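Local structure of purine nucleosidase, (IunH-1) (Sulfolobus solfataricus, 3T8J) at residues M1-I6 against N25-A30; G114-L119 against K139-V144; I154-P159 against I185-I190. The protein is a nucleosidase of the nucleoside hydrolase family, an alpha/beta protein built around a largely parallel beta sheet and carrying a bound sodium ion. All blocks are in the same frame, centred on the assembly; numbering follows the deposited sequence.

Contact 1. Residues M1-I6 against N25-A30; sequences MRHFII and NIDVVA
The imidazole of His3 and the carboxylate of Asp27 meet at the ring's edge: His3 ND1 donates to Asp27 OD2 at 2.7 Å. The oxygen lies in the ring plane and accepts through its anti lone pair, the one turned away from OD1, while the two flat groups stand 80° apart. Asp27 holds its CG anti to the backbone N (chi1 -177°), beside its own carbonyl carbon. The Tyr112 ring also meets the His3 ring. On the other face of the sheet, the Phe4 ring takes Ile26 CG2 obliquely, 3.4 Å from Phe4 CD1, and has Arg2 NE in plane at its edge. That guanidinium is held elsewhere, by Glu117 and by the carbonyl of Ala245.

Between these faces the backbones pair in parallel, as the two strands of the beta-alpha-beta unit 3-8, 12-23, 27-33. Asp27 N donates to Arg2 O (3.1 Å), and Phe4 N answers to Asp27 O (2.8 Å). Val29 N then bonds to Phe4 O at 2.8 Å, and Ile6 N reaches Ala30 O at 3.2 Å. Ile6 CG2 also touches Val28 CG1.

Where the two segments begin, Met1 crosses Asn25 at about a right angle, its SD 3.3 Å from Asn25 O. Asn25, with positive phi, is the C-prime residue of the Schellman motif that ends helix 12-23 and turns the chain into strand 27-33.

Asp27 is thus joined to segment 1-6 three times, through N, O and OD2. With a carboxylate bonded to ND1, the His3 imidazole would probably be favoured in its protonated form, and the bond probably helps fix the turn of the ring.

Contact 2. Residues G114-L119 against K139-V144; sequences GELEFL and KKIKKV
Leu116 O takes the shortest polar bond here, from Lys142 N at 2.7 Å. The hydrogen bond is noticeably bent, 139° at the hydrogen, although the donor sits nearly on the line of the C=O bond. Three carbons lie 3.5 Å from Leu116 O: Ile141 CA, in a CA-H...O contact, Ile141 CG2 and Lys142 CB. Farther along, Phe118 N donates to Lys143 O at 2.9 Å in a straighter bond, and Val144 CA points its hydrogen at Phe118 O.

Strands 116-120 and 141-147 are parallel neighbours joined by a beta-alpha-beta crossover through helices 125-133 and 137-140. Where the second helix ends, Lys140 O accepts from Gly114 N at 2.8 Å. At Gly114's backbone angles a CB would jam against the preceding carbonyl O, which by itself calls for glycine.

Phe118, Ile141 and Val144 share one face: Phe118 CB lies 4.3 Å from Ile141 CG2, and Leu127 packs on all three. On the other face Glu117 OE1 comes 3.9 Å from Lys143 CB. Glu117 bonds to Trp145 NE1 and forms a salt bridge with Arg2; Lys143 bonds to Asp181 and Thr183, in cation-pi contact with the same Trp145. Lys142, its CG anti to the backbone N (chi1 177°), runs extended past Gly114 O, and its NZ ends 3.7 Å from Glu115 OE1, a long salt bridge involving one of two Glu115 conformers.

Contact 3. Residues I154-P159 against I185-I190; sequences IGNITP and IPWDVI
Asn156 lies over the indole of Trp187, while Asp188 holds the backbone of the same loop with its carboxylate. Trp187 and Asp188 open the short helix 187-190, which follows strand 182-185 with Pro186 at the N-cap; the loop 154-159 comes after strand 141-147, its parallel neighbour in the mixed sheet.

The contact over the ring is a CH-pi interaction. Asn156 CB sits 3.8 Å from the centroid of the five-membered ring of Trp187, over its face. Asn156 CG falls between its own backbone N and carbonyl carbon (chi1 59°), and ND2 comes down over the six-membered part, 3.5 Å from Trp187 CE3. The amide is tilted 36° from the indole, and its OD1 accepts from Phe163 N.

Hydrogen bonding across the contact comes from Asp188. Ile154 N donates to Asp188 OD2 at 3.2 Å, nearly straight (165° at the hydrogen), on the anti side of the oxygen but tilted out of the carboxylate plane. Phe152 N also bonds to OD2 and Val151 N to OD1, which makes this carboxylate an acceptor for three backbone N-H groups of the loop.

Arg276 of the second subunit packs on Ile154, and its NH1 bonds to Pro159 O.

Beyond the ring, carbon meets carbon where Ile154 CB lies 3.7 Å from Asp188 CB. The buried Ile154 O, without a polar partner in the model, lies in the indole plane at its edge, 3.3 Å from Trp187 CD1.

How the contacts relate
Contacts 1 and 2 belong to one continuous piece of sheet: strands 3-8 and 116-120 are neighbours, joined directly by His3 O to Glu117 N and Ile5 O to Leu119 N. Both depend on parallel backbone pairing, mix buried apolar side chains with charged ones within the strands (Asp27, Glu117, Lys143), and have exposed ends. Contact 3 is different in kind. Its centre is about 27 Å from that of contact 1 and 25 Å from that of contact 2, its touching residues are mostly buried, and it sets a carboxylate and an indole of a short helix against loop backbone and an amide side chain. It alone of the three reaches another subunit.

Contact 1. Residues M1-I6 against N25-A30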
loop_
_atom_site.group_PDB
_atom_site.type_symbol
_atom_site.label_atom_id
_atom_site.label_comp_id
_atom_site.label_asym_id
_atom_site.label_seq_id
_atom_site.Cartn_x
_atom_site.Cartn_y
_atom_site.Cartn_z
ATOM N N MET A 1 22.671 37.562 -17.787
ATOM C CA MET A 1 21.719 37.674 -16.622
ATOM C C MET A 1 20.944 36.376 -16.433
ATOM O O MET A 1 20.484 35.741 -17.408
ATOM C CB MET A 1 20.754 38.837 -16.855
ATOM C CG MET A 1 19.713 39.108 -15.773
ATOM S SD MET A 1 20.435 39.453 -14.141
ATOM C CE MET A 1 21.207 41.003 -14.497
ATOM N N ARG A 2 20.781 35.991 -15.172
ATOM C CA ARG A 2 19.981 34.818 -14.841
ATOM C C ARG A 2 18.547 35.261 -14.556
ATOM O O ARG A 2 18.337 36.358 -14.015
ATOM C CB ARG A 2 20.589 34.104 -13.651
ATOM C CG ARG A 2 21.988 33.522 -13.966
ATOM C CD ARG A 2 22.703 32.992 -12.758
ATOM N NE ARG A 2 22.065 31.792 -12.232
ATOM C CZ ARG A 2 22.390 31.210 -11.083
ATOM N NH1 ARG A 2 23.356 31.725 -10.318
ATOM N NH2 ARG A 2 21.748 30.112 -10.694
ATOM N N HIS A 3 17.588 34.396 -14.901
ATOM C CA HIS A 3 16.157 34.666 -14.751
ATOM C C HIS A 3 15.494 33.552 -13.941
ATOM O O HIS A 3 15.619 32.373 -14.279
ATOM C CB HIS A 3 15.502 34.756 -16.115
ATOM C CG HIS A 3 16.193 35.701 -17.043
ATOM N ND1 HIS A 3 16.018 37.068 -16.972
ATOM C CD2 HIS A 3 17.087 35.479 -18.034
ATOM C CE1 HIS A 3 16.761 37.646 -17.900
ATOM N NE2 HIS A 3 17.428 36.707 -18.553
ATOM N N PHE A 4 14.795 33.943 -12.878
ATOM C CA PHE A 4 14.183 32.998 -11.945
ATOM C C PHE A 4 12.684 33.228 -11.744
ATOM O O PHE A 4 12.208 34.373 -11.642
ATOM C CB PHE A 4 14.792 33.157 -10.540
ATOM C CG PHE A 4 16.047 32.359 -10.301
ATOM C CD1 PHE A 4 17.237 32.692 -10.922
ATOM C CD2 PHE A 4 16.059 31.283 -9.420
ATOM C CE1 PHE A 4 18.407 31.939 -10.688
ATOM C CE2 PHE A 4 17.212 30.555 -9.171
ATOM C CZ PHE A 4 18.393 30.896 -9.800
ATOM N N ILE A 5 11.955 32.131 -11.588
ATOM C CA ILE A 5 10.661 32.129 -10.878
ATOM C C ILE A 5 10.923 31.596 -9.484
ATOM O O ILE A 5 11.646 30.610 -9.308
ATOM C CB ILE A 5 9.640 31.208 -11.556
ATOM C CG1 ILE A 5 9.264 31.743 -12.916
ATOM C CG2 ILE A 5 8.403 30.986 -10.652
ATOM C CD1 ILE A 5 8.298 30.819 -13.715
ATOM N N ILE A 6 10.322 32.245 -8.467
ATOM C CA ILE A 6 10.373 31.712 -7.109
ATOM C C ILE A 6 8.964 31.286 -6.715
ATOM O O ILE A 6 8.024 32.054 -6.843
ATOM C CB ILE A 6 11.010 32.732 -6.092
ATOM C CG1 ILE A 6 11.146 32.115 -4.693
ATOM C CG2 ILE A 6 10.268 34.050 -6.040
ATOM C CD1 ILE A 6 11.936 33.020 -3.714
ATOM N N ASN A 25 20.979 41.137 -7.458
ATOM C CA ASN A 25 20.756 41.483 -8.878
ATOM C C ASN A 25 20.478 40.275 -9.795
ATOM O O ASN A 25 20.863 40.260 -10.974
ATOM C CB ASN A 25 21.912 42.332 -9.429
ATOM C CG ASN A 25 21.508 43.103 -10.673
ATOM O OD1 ASN A 25 20.438 43.693 -10.703
ATOM N ND2 ASN A 25 22.357 43.102 -11.710
ATOM N N ILE A 26 19.803 39.263 -9.258
ATOM C CA ILE A 26 19.228 38.163 -10.050
ATOM C C ILE A 26 17.841 38.594 -10.515
ATOM O O ILE A 26 17.080 39.145 -9.719
ATOM C CB ILE A 26 19.101 36.870 -9.228
ATOM C CG1 ILE A 26 20.446 36.451 -8.644
ATOM C CG2 ILE A 26 18.429 35.752 -10.060
ATOM C CD1 ILE A 26 21.474 36.060 -9.689
ATOM N N ASP A 27 17.514 38.367 -11.785
ATOM C CA ASP A 27 16.225 38.796 -12.339
ATOM C C ASP A 27 15.143 37.831 -11.884
ATOM O O ASP A 27 15.123 36.685 -12.283
ATOM C CB ASP A 27 16.261 38.875 -13.851
ATOM C CG ASP A 27 14.975 39.388 -14.459
ATOM O OD1 ASP A 27 14.299 40.258 -13.845
ATOM O OD2 ASP A 27 14.700 39.008 -15.614
ATOM N N VAL A 28 14.263 38.290 -11.004
ATOM C CA VAL A 28 13.101 37.499 -10.590
ATOM C C VAL A 28 11.932 37.911 -11.475
ATOM O O VAL A 28 11.485 39.080 -11.442
ATOM C CB VAL A 28 12.759 37.716 -9.112
ATOM C CG1 VAL A 28 11.524 36.904 -8.744
ATOM C CG2 VAL A 28 13.931 37.310 -8.205
ATOM N N VAL A 29 11.492 37.010 -12.354
ATOM C CA VAL A 29 10.451 37.355 -13.321
ATOM C C VAL A 29 8.998 37.147 -12.823
ATOM O O VAL A 29 8.054 37.719 -13.387
ATOM C CB VAL A 29 10.646 36.603 -14.650
ATOM C CG1 VAL A 29 12.059 36.890 -15.224
ATOM C CG2 VAL A 29 10.427 35.095 -14.492
ATOM N N ALA A 30 8.829 36.344 -11.777
ATOM C CA ALA A 30 7.510 36.107 -11.180
ATOM C C ALA A 30 7.679 35.432 -9.849
ATOM O O ALA A 30 8.648 34.721 -9.601
ATOM C CB ALA A 30 6.635 35.224 -12.077
#

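Contact 2. Residues G114-L119 against K139-V144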
loop_
_atom_site.group_PDB
_atom_site.type_symbol
_atom_site.label_atom_id
_atom_site.label_comp_id
_atom_site.label_asym_id
_atom_site.label_seq_id
_atom_site.Cartn_x
_atom_site.Cartn_y
_atom_site.Cartn_z
ATOM N N GLY A 114 15.259 28.031 -22.239
ATOM C CA GLY A 114 16.646 27.666 -22.137
ATOM C C GLY A 114 17.435 28.417 -21.093
ATOM O O GLY A 114 18.597 28.062 -20.833
ATOM N N GLU A 115 16.831 29.447 -20.492
ATOM C CA GLU A 115 17.515 30.232 -19.472
ATOM C C GLU A 115 16.737 30.298 -18.150
ATOM O O GLU A 115 17.317 30.621 -17.114
ATOM C CB GLU A 115 17.780 31.645 -19.984
ATOM C CG GLU A 115 18.650 31.719 -21.252
ATOM C CD GLU A 115 19.945 30.919 -21.158
ATOM O OE1 GLU A 115 20.503 30.764 -20.047
ATOM O OE2 GLU A 115 20.424 30.439 -22.211
ATOM N N LEU A 116 15.450 29.966 -18.173
ATOM C CA LEU A 116 14.634 30.116 -16.957
ATOM C C LEU A 116 15.053 29.109 -15.891
ATOM O O LEU A 116 15.198 27.915 -16.173
ATOM C CB LEU A 116 13.135 29.951 -17.254
ATOM C CG LEU A 116 12.172 30.367 -16.140
ATOM C CD1 LEU A 116 12.325 31.847 -15.801
ATOM C CD2 LEU A 116 10.749 30.012 -16.560
ATOM N N GLU A 117 15.196 29.587 -14.650
ATOM C CA GLU A 117 15.467 28.741 -13.520
ATOM C C GLU A 117 14.287 28.805 -12.566
ATOM O O GLU A 117 13.650 29.851 -12.431
ATOM C CB GLU A 117 16.771 29.148 -12.833
ATOM C CG GLU A 117 17.981 29.049 -13.822
ATOM C CD GLU A 117 19.314 29.395 -13.177
ATOM O OE1 GLU A 117 19.708 28.684 -12.226
ATOM O OE2 GLU A 117 19.994 30.361 -13.650
ATOM N N PHE A 118 14.001 27.691 -11.922
ATOM C CA PHE A 118 12.832 27.577 -11.032
ATOM C C PHE A 118 13.293 27.266 -9.618
ATOM O O PHE A 118 13.889 26.222 -9.367
ATOM C CB PHE A 118 11.881 26.475 -11.549
ATOM C CG PHE A 118 10.520 26.492 -10.947
ATOM C CD1 PHE A 118 9.463 27.117 -11.599
ATOM C CD2 PHE A 118 10.269 25.843 -9.748
ATOM C CE1 PHE A 118 8.186 27.141 -11.029
ATOM C CE2 PHE A 118 8.984 25.862 -9.167
ATOM C CZ PHE A 118 7.939 26.504 -9.840
ATOM N N LEU A 119 13.010 28.182 -8.678
ATOM C CA LEU A 119 13.401 27.999 -7.283
ATOM C C LEU A 119 12.187 27.432 -6.533
ATOM O O LEU A 119 11.253 28.161 -6.163
ATOM C CB LEU A 119 13.909 29.324 -6.715
ATOM C CG LEU A 119 14.370 29.319 -5.265
ATOM C CD1 LEU A 119 15.491 28.311 -4.993
ATOM C CD2 LEU A 119 14.809 30.732 -4.839
ATOM N N LYS A 139 12.660 20.869 -21.053
ATOM C CA LYS A 139 13.828 21.447 -21.730
ATOM C C LYS A 139 13.906 22.960 -21.567
ATOM O O LYS A 139 15.018 23.524 -21.436
ATOM C CB LYS A 139 13.885 21.089 -23.199
ATOM C CG LYS A 139 15.182 21.660 -23.839
ATOM C CD LYS A 139 15.587 20.992 -25.070
ATOM C CE LYS A 139 16.703 21.784 -25.725
ATOM N NZ LYS A 139 17.201 21.093 -26.946
ATOM N N LYS A 140 12.755 23.639 -21.600
ATOM C CA LYS A 140 12.742 25.112 -21.572
ATOM C C LYS A 140 13.207 25.693 -20.233
ATOM O O LYS A 140 13.788 26.787 -20.195
ATOM C CB LYS A 140 11.358 25.663 -21.933
ATOM C CG LYS A 140 10.965 25.340 -23.360
ATOM C CD LYS A 140 9.530 25.631 -23.667
ATOM C CE LYS A 140 9.210 25.224 -25.108
ATOM N NZ LYS A 140 7.762 25.392 -25.410
ATOM N N ILE A 141 12.950 24.979 -19.146
ATOM C CA ILE A 141 13.509 25.366 -17.858
ATOM C C ILE A 141 14.921 24.779 -17.718
ATOM O O ILE A 141 15.135 23.538 -17.783
ATOM C CB ILE A 141 12.576 24.922 -16.709
ATOM C CG1 ILE A 141 11.260 25.697 -16.795
ATOM C CG2 ILE A 141 13.304 25.028 -15.355
ATOM C CD1 ILE A 141 10.142 25.167 -15.865
ATOM N N LYS A 142 15.898 25.661 -17.548
ATOM C CA LYS A 142 17.308 25.297 -17.451
ATOM C C LYS A 142 17.631 24.460 -16.212
ATOM O O LYS A 142 18.427 23.521 -16.251
ATOM C CB LYS A 142 18.149 26.600 -17.449
ATOM C CG LYS A 142 19.626 26.414 -17.295
ATOM C CD LYS A 142 20.369 27.728 -17.431
ATOM C CE LYS A 142 21.863 27.516 -17.293
ATOM N NZ LYS A 142 22.626 28.685 -17.772
ATOM N N LYS A 143 17.020 24.809 -15.082
ATOM C CA LYS A 143 17.409 24.265 -13.804
ATOM C C LYS A 143 16.244 24.394 -12.812
ATOM O O LYS A 143 15.572 25.413 -12.820
ATOM C CB LYS A 143 18.614 25.040 -13.267
ATOM C CG LYS A 143 19.260 24.459 -12.065
ATOM C CD LYS A 143 20.004 23.167 -12.395
ATOM C CE LYS A 143 20.491 22.548 -11.132
ATOM N NZ LYS A 143 21.413 21.406 -11.420
ATOM N N VAL A 144 16.034 23.343 -12.019
ATOM C CA VAL A 144 15.101 23.370 -10.866
ATOM C C VAL A 144 15.940 23.175 -9.615
ATOM O O VAL A 144 16.620 22.149 -9.450
ATOM C CB VAL A 144 14.016 22.303 -10.990
ATOM C CG1 VAL A 144 13.010 22.421 -9.837
ATOM C CG2 VAL A 144 13.298 22.454 -12.341
#

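Contact 3. Residues I154-P159 against I185-I190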
loop_
_atom_site.group_PDB
_atom_site.type_symbol
_atom_site.label_atom_id
_atom_site.label_comp_id
_atom_site.label_asym_id
_atom_site.label_seq_id
_atom_site.Cartn_x
_atom_site.Cartn_y
_atom_site.Cartn_z
ATOM N N ILE A 154 15.296 11.774 8.552
ATOM C CA ILE A 154 15.133 12.642 9.721
ATOM C C ILE A 154 14.226 13.775 9.243
ATOM O O ILE A 154 14.696 14.785 8.700
ATOM C CB ILE A 154 16.468 13.192 10.274
ATOM C CG1 ILE A 154 17.408 12.053 10.685
ATOM C CG2 ILE A 154 16.188 14.154 11.438
ATOM C CD1 ILE A 154 16.826 11.046 11.625
ATOM N N GLY A 155 12.921 13.569 9.412
ATOM C CA GLY A 155 11.919 14.466 8.868
ATOM C C GLY A 155 11.504 15.551 9.865
ATOM O O GLY A 155 11.902 15.537 11.023
ATOM N N ASN A 156 10.712 16.482 9.371
ATOM C CA ASN A 156 10.123 17.536 10.222
ATOM C C ASN A 156 8.611 17.413 10.396
ATOM O O ASN A 156 8.112 17.406 11.531
ATOM C CB ASN A 156 10.569 18.951 9.806
ATOM C CG ASN A 156 10.226 19.361 8.372
ATOM O OD1 ASN A 156 9.745 18.578 7.557
ATOM N ND2 ASN A 156 10.484 20.636 8.059
ATOM N N ILE A 157 7.873 17.257 9.303
ATOM C CA ILE A 157 6.412 17.167 9.400
ATOM C C ILE A 157 5.977 15.822 9.987
ATOM O O ILE A 157 5.019 15.771 10.755
ATOM C CB ILE A 157 5.725 17.463 8.031
ATOM C CG1 ILE A 157 4.202 17.557 8.194
ATOM C CG2 ILE A 157 6.139 16.447 6.921
ATOM C CD1 ILE A 157 3.690 18.656 9.141
ATOM N N THR A 158 6.650 14.742 9.616
ATOM C CA THR A 158 6.528 13.441 10.272
ATOM C C THR A 158 7.935 13.034 10.703
ATOM O O THR A 158 8.927 13.674 10.297
ATOM C CB THR A 158 5.895 12.357 9.405
ATOM O OG1 THR A 158 6.911 11.852 8.495
ATOM C CG2 THR A 158 4.708 12.853 8.612
ATOM N N PRO A 159 8.057 11.966 11.496
ATOM C CA PRO A 159 9.404 11.546 11.876
ATOM C C PRO A 159 10.356 11.274 10.691
ATOM O O PRO A 159 11.559 11.454 10.824
ATOM C CB PRO A 159 9.156 10.268 12.650
ATOM C CG PRO A 159 7.819 10.475 13.274
ATOM C CD PRO A 159 7.028 11.212 12.228
ATOM N N ILE A 185 18.220 20.106 -2.043
ATOM C CA ILE A 185 18.777 20.426 -0.740
ATOM C C ILE A 185 17.829 19.839 0.328
ATOM O O ILE A 185 16.725 20.353 0.521
ATOM C CB ILE A 185 18.908 21.966 -0.553
ATOM C CG1 ILE A 185 20.033 22.595 -1.420
ATOM C CG2 ILE A 185 19.273 22.330 0.887
ATOM C CD1 ILE A 185 19.923 22.419 -2.947
ATOM N N PRO A 186 18.254 18.782 1.038
ATOM C CA PRO A 186 17.367 18.122 2.023
ATOM C C PRO A 186 17.305 18.804 3.393
ATOM O O PRO A 186 18.285 19.409 3.840
ATOM C CB PRO A 186 17.980 16.717 2.179
ATOM C CG PRO A 186 19.046 16.620 1.152
ATOM C CD PRO A 186 19.469 17.976 0.797
ATOM N N TRP A 187 16.164 18.635 4.058
ATOM C CA TRP A 187 15.986 19.098 5.424
ATOM C C TRP A 187 17.056 18.573 6.371
ATOM O O TRP A 187 17.575 19.331 7.217
ATOM C CB TRP A 187 14.626 18.634 5.931
ATOM C CG TRP A 187 14.374 18.958 7.401
ATOM C CD1 TRP A 187 14.423 18.093 8.463
ATOM C CD2 TRP A 187 14.060 20.237 7.933
ATOM N NE1 TRP A 187 14.162 18.770 9.642
ATOM C CE2 TRP A 187 13.927 20.085 9.335
ATOM C CE3 TRP A 187 13.856 21.498 7.366
ATOM C CZ2 TRP A 187 13.600 21.160 10.180
ATOM C CZ3 TRP A 187 13.537 22.560 8.218
ATOM C CH2 TRP A 187 13.404 22.372 9.593
ATOM N N ASP A 188 17.372 17.282 6.281
ATOM C CA ASP A 188 18.289 16.669 7.239
ATOM C C ASP A 188 19.767 16.895 6.928
ATOM O O ASP A 188 20.645 16.362 7.621
ATOM C CB ASP A 188 17.935 15.208 7.550
ATOM C CG ASP A 188 17.734 14.346 6.327
ATOM O OD1 ASP A 188 18.001 14.794 5.174
ATOM O OD2 ASP A 188 17.301 13.168 6.543
ATOM N N VAL A 189 20.018 17.734 5.917
ATOM C CA VAL A 189 21.314 18.345 5.690
ATOM C C VAL A 189 21.312 19.771 6.282
ATOM O O VAL A 189 22.203 20.128 7.053
ATOM C CB VAL A 189 21.657 18.340 4.181
ATOM C CG1 VAL A 189 22.849 19.265 3.874
ATOM C CG2 VAL A 189 21.896 16.904 3.712
ATOM N N ILE A 190 20.315 20.575 5.943
ATOM C CA ILE A 190 20.331 21.985 6.366
ATOM C C ILE A 190 20.241 22.143 7.897
ATOM O O ILE A 190 20.774 23.127 8.411
ATOM C CB ILE A 190 19.281 22.872 5.639
ATOM C CG1 ILE A 190 17.870 22.492 6.019
ATOM C CG2 ILE A 190 19.476 22.835 4.131
ATOM C CD1 ILE A 190 17.350 23.341 7.209
#